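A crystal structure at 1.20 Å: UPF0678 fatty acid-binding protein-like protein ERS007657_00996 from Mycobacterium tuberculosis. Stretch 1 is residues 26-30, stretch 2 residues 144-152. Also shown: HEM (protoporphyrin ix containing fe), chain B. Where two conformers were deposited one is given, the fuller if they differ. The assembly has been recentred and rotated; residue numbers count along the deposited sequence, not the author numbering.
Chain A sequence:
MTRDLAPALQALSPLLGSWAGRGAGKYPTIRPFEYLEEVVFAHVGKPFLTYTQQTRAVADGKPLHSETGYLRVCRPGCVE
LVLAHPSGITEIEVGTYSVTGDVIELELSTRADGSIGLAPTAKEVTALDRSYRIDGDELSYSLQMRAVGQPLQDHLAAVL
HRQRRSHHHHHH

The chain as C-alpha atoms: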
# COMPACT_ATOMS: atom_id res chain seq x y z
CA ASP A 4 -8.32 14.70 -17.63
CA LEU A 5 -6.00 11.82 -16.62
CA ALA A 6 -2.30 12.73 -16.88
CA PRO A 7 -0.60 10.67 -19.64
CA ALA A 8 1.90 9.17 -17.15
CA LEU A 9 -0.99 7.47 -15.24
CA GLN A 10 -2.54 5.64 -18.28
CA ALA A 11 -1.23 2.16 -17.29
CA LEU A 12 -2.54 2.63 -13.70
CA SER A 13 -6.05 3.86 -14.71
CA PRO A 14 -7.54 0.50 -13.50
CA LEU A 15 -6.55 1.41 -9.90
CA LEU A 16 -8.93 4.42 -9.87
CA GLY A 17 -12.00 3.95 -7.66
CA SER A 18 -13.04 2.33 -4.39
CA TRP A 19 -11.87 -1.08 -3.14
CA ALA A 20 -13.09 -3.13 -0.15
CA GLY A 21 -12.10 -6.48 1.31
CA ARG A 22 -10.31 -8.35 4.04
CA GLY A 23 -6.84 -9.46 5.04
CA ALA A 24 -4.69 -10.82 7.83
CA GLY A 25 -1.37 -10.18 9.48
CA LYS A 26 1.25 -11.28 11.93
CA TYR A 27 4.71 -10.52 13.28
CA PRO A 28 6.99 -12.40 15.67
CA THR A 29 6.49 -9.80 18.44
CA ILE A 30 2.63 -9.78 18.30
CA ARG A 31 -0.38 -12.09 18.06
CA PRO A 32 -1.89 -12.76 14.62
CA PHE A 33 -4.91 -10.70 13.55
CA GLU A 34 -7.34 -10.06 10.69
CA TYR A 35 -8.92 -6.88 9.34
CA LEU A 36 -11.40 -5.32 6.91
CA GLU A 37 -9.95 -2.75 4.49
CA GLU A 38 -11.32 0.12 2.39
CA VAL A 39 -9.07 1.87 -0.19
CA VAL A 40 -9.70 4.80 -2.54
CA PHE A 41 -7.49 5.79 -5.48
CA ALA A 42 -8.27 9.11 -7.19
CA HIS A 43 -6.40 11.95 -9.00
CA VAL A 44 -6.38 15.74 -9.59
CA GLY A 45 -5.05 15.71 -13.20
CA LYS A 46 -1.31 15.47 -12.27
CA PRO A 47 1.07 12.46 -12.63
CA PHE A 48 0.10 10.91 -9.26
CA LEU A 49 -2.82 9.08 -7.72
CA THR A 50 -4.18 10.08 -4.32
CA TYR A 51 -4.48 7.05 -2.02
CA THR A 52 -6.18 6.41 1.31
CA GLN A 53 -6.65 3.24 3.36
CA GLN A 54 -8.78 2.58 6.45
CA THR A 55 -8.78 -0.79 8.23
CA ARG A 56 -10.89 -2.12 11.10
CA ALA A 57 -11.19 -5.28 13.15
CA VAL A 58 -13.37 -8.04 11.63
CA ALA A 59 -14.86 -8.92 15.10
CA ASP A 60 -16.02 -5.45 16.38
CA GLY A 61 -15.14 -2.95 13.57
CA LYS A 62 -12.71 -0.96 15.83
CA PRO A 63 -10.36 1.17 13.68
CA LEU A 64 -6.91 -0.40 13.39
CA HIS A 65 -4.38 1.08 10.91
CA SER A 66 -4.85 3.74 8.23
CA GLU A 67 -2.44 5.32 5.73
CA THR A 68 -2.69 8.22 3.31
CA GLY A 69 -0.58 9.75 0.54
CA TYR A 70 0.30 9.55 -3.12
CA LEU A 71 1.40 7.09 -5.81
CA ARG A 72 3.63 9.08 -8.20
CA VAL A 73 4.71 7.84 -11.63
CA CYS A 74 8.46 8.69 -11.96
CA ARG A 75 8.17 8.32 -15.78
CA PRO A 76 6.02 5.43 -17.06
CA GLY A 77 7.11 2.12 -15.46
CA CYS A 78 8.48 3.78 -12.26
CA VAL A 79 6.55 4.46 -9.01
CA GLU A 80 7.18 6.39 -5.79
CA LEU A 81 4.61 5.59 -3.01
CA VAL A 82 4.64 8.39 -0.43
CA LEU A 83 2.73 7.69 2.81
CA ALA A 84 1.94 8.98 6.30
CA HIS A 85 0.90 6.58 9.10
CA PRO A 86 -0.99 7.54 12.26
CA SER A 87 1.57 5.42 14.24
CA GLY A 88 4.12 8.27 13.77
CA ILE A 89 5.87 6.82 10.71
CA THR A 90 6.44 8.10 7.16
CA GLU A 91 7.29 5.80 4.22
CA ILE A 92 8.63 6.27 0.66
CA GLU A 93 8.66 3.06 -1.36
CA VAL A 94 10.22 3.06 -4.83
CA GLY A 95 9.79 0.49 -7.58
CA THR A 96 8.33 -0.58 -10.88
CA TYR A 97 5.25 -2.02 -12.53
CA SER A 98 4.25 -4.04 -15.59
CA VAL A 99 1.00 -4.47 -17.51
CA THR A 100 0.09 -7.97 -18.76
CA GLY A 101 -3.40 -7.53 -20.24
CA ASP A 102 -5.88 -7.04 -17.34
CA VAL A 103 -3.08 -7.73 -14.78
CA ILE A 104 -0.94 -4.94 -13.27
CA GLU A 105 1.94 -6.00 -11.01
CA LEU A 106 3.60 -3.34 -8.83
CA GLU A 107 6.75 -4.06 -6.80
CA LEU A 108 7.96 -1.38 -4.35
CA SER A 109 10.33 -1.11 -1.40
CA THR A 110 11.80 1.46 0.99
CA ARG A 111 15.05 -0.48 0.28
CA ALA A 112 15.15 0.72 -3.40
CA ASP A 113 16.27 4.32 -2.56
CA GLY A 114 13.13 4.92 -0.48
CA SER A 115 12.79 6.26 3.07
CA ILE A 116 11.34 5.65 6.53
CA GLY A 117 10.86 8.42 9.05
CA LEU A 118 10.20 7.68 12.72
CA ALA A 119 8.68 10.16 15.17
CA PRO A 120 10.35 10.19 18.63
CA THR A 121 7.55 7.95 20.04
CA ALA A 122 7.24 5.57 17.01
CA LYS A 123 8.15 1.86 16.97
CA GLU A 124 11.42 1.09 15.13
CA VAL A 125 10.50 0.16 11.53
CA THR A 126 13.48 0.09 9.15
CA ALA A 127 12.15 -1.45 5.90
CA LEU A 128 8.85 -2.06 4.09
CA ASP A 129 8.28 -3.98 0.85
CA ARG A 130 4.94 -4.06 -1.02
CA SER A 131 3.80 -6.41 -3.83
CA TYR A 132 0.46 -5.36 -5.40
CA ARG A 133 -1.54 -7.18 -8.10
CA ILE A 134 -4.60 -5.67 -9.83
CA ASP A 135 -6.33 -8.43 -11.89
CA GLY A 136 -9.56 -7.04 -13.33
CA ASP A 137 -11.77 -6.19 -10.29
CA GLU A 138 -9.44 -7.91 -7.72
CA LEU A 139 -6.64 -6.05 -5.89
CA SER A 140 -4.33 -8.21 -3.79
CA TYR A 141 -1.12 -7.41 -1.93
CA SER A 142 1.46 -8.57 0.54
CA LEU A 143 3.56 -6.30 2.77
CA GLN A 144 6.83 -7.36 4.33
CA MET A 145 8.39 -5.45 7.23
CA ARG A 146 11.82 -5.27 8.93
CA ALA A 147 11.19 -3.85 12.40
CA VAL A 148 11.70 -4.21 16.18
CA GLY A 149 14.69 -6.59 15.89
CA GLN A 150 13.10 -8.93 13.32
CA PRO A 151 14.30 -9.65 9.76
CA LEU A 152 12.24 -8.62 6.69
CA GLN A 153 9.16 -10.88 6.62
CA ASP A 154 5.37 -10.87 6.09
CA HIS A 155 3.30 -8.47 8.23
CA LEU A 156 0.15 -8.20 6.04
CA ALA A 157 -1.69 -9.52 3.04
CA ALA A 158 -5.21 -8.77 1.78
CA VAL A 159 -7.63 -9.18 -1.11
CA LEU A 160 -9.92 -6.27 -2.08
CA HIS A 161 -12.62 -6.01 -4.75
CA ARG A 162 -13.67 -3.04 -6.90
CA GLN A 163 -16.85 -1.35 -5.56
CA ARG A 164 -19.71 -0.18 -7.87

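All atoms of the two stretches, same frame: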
# COMPACT_ATOMS: atom_id res chain seq x y z
N LYS A 26 0.46 -10.59 10.90
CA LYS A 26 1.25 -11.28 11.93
C LYS A 26 2.59 -10.57 12.05
O LYS A 26 2.96 -9.77 11.17
CB LYS A 26 1.41 -12.76 11.56
CG LYS A 26 2.14 -13.05 10.26
CD LYS A 26 2.50 -14.54 10.10
CE LYS A 26 3.18 -14.86 8.80
NZ LYS A 26 2.20 -15.23 7.76
N TYR A 27 3.29 -10.88 13.12
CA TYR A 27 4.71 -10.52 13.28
C TYR A 27 5.23 -11.26 14.49
O TYR A 27 4.46 -11.58 15.39
CB TYR A 27 4.92 -9.00 13.45
CG TYR A 27 6.18 -8.48 12.80
CD1 TYR A 27 6.40 -8.65 11.44
CD2 TYR A 27 7.16 -7.85 13.54
CE1 TYR A 27 7.58 -8.23 10.84
CE2 TYR A 27 8.35 -7.44 12.96
CZ TYR A 27 8.57 -7.63 11.60
OH TYR A 27 9.76 -7.25 11.02
N PRO A 28 6.54 -11.52 14.60
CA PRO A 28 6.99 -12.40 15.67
C PRO A 28 6.71 -11.83 17.07
O PRO A 28 6.69 -12.58 18.04
CB PRO A 28 8.48 -12.53 15.40
CG PRO A 28 8.56 -12.47 13.91
CD PRO A 28 7.54 -11.42 13.53
N THR A 29 6.57 -10.52 17.16
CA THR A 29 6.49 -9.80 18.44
C THR A 29 5.04 -9.61 18.88
O THR A 29 4.82 -9.03 19.97
CB THR A 29 7.18 -8.43 18.31
OG1 THR A 29 6.59 -7.81 17.16
CG2 THR A 29 8.67 -8.54 18.16
N ILE A 30 4.08 -10.06 18.07
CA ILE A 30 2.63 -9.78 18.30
C ILE A 30 1.83 -11.06 18.09
O ILE A 30 2.37 -12.04 17.57
CB ILE A 30 2.12 -8.66 17.39
CG1 ILE A 30 2.07 -9.12 15.92
CG2 ILE A 30 2.94 -7.39 17.57
CD1 ILE A 30 1.52 -8.10 14.95
N GLN A 144 5.78 -6.86 3.43
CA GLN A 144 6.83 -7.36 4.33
C GLN A 144 7.46 -6.20 5.09
O GLN A 144 7.53 -5.07 4.56
CB GLN A 144 7.87 -8.17 3.55
CG GLN A 144 7.28 -9.39 2.88
CD GLN A 144 8.34 -10.41 2.58
OE1 GLN A 144 9.42 -10.09 2.07
NE2 GLN A 144 8.02 -11.67 2.84
N MET A 145 7.87 -6.47 6.31
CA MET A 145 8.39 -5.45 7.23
C MET A 145 9.66 -5.97 7.91
O MET A 145 9.69 -7.13 8.31
CB MET A 145 7.33 -5.12 8.27
CG MET A 145 7.78 -4.11 9.29
SD MET A 145 6.40 -3.46 10.26
CE MET A 145 5.92 -4.90 11.22
N ARG A 146 10.64 -5.10 8.06
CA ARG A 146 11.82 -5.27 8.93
C ARG A 146 11.68 -4.26 10.06
O ARG A 146 11.59 -3.06 9.77
CB ARG A 146 13.10 -5.02 8.12
CG ARG A 146 14.39 -5.32 8.85
CD ARG A 146 15.62 -5.07 7.96
NE ARG A 146 15.83 -3.65 7.70
CZ ARG A 146 16.35 -3.14 6.57
NH1 ARG A 146 16.58 -3.90 5.51
NH2 ARG A 146 16.62 -1.85 6.49
N ALA A 147 11.55 -4.73 11.28
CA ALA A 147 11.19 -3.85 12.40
C ALA A 147 11.48 -4.56 13.72
O ALA A 147 11.46 -5.79 13.74
CB ALA A 147 9.73 -3.47 12.34
N VAL A 148 11.69 -3.77 14.76
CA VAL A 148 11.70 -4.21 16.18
C VAL A 148 12.52 -5.52 16.30
O VAL A 148 12.09 -6.48 17.00
CB VAL A 148 10.27 -4.30 16.76
CG1 VAL A 148 9.62 -2.93 16.85
CG2 VAL A 148 9.37 -5.27 16.00
N GLY A 149 13.71 -5.53 15.70
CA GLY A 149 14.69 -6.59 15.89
C GLY A 149 14.48 -7.79 15.00
O GLY A 149 15.25 -8.75 15.12
N GLN A 150 13.46 -7.76 14.14
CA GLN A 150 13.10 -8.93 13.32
C GLN A 150 13.54 -8.70 11.88
O GLN A 150 13.46 -7.58 11.36
CB GLN A 150 11.60 -9.20 13.37
CG GLN A 150 11.02 -9.12 14.77
CD GLN A 150 11.70 -10.06 15.72
OE1 GLN A 150 11.82 -11.25 15.44
NE2 GLN A 150 12.21 -9.52 16.80
N PRO A 151 13.95 -9.77 11.17
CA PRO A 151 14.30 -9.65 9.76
C PRO A 151 13.06 -9.37 8.90
O PRO A 151 11.95 -9.69 9.30
CB PRO A 151 14.96 -10.99 9.42
CG PRO A 151 14.34 -11.95 10.43
CD PRO A 151 14.15 -11.13 11.69
N LEU A 152 13.29 -8.88 7.69
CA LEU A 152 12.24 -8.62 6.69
C LEU A 152 11.39 -9.86 6.50
O LEU A 152 11.94 -10.94 6.16
CB LEU A 152 12.91 -8.19 5.40
CG LEU A 152 11.96 -7.82 4.26
CD1 LEU A 152 11.25 -6.50 4.53
CD2 LEU A 152 12.71 -7.78 2.92
CHA HEM B . 1.74 -4.41 15.04
CHB HEM B . -2.25 -4.26 12.36
CHC HEM B . 0.16 -1.92 8.83
CHD HEM B . 4.03 -1.65 11.76
C1A HEM B . 0.45 -4.56 14.60
C2A HEM B . -0.61 -5.13 15.39
C3A HEM B . -1.73 -5.07 14.63
C4A HEM B . -1.37 -4.50 13.39
CMA HEM B . -3.11 -5.50 15.04
CAA HEM B . -0.49 -5.66 16.80
CBA HEM B . -1.19 -4.74 17.79
CGA HEM B . -0.55 -3.40 17.80
O1A HEM B . -1.23 -2.39 17.53
O2A HEM B . 0.66 -3.28 18.11
C1B HEM B . -1.92 -3.66 11.14
C2B HEM B . -2.86 -3.43 10.09
C3B HEM B . -2.18 -2.80 9.06
C4B HEM B . -0.81 -2.60 9.55
CMB HEM B . -4.32 -3.80 10.11
CAB HEM B . -2.64 -2.40 7.71
CBB HEM B . -3.58 -3.06 7.07
C1C HEM B . 1.42 -1.60 9.34
C2C HEM B . 2.40 -0.84 8.68
C3C HEM B . 3.46 -0.70 9.54
C4C HEM B . 3.16 -1.49 10.71
CMC HEM B . 2.25 -0.29 7.29
CAC HEM B . 4.68 0.11 9.39
CBC HEM B . 4.65 1.36 8.91
C1D HEM B . 3.73 -2.43 12.86
C2D HEM B . 4.67 -2.62 13.98
C3D HEM B . 4.04 -3.37 14.89
C4D HEM B . 2.70 -3.68 14.33
CMD HEM B . 6.04 -2.01 14.11
CAD HEM B . 4.43 -3.46 16.33
CBD HEM B . 5.20 -4.68 16.59
CGD HEM B . 5.65 -4.71 18.05
O1D HEM B . 5.22 -3.98 19.01
O2D HEM B . 6.47 -5.48 18.28
NA HEM B . -0.07 -4.16 13.38
NB HEM B . -0.72 -3.14 10.78
NC HEM B . 1.90 -2.02 10.55
ND HEM B . 2.55 -3.08 13.12
FE HEM B . 0.97 -3.18 11.96
O HOH W 1 0.28 -1.33 12.82

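Two turns meet here, far apart in sequence: a type I turn from Tyr27 to Ile30, closed by Ile30 N to Tyr27 O (3.1 Å), and a type I' turn from Ala147 to Gln150, where Gln150 N reaches Ala147 O at 2.8 Å. No backbone hydrogen bond joins them; with Pro28 and Gln150 CA atoms 7.4 Å apart, side chains must bridge the gap.

Lys26 stays out of reach, and Tyr27 carries most of the contact. Its OH donates to Met145 O at 2.7 Å, so the buried phenol spends its proton on a strand carbonyl. Met145 CE sits 3.6 Å from the Tyr27 ring centroid, almost on the ring normal, a CH-pi contact that covers one face. At the edge, Val148 CG2 lies 3.9 Å from Tyr27 CE2. One aromatic side chain thus combines a polar anchor at its tip with apolar packing around its ring.

Pro28 adds a peripheral touch, its CB 3.6 Å from Gln150 OE1. That amide is held in place by its own turn, Gln150 NE2 donating to Val148 O at 3.0 Å.

Thr29 packs OG1 against Val148 CG2 at 3.9 Å while donating from OG1 to heme O2D at 2.6 Å. Ile30 misses stretch 2 but meets the heme, CD1 to CAA at 3.7 Å; Met145 SD approaches CHD at 3.3 Å, making the cofactor a shared neighbour.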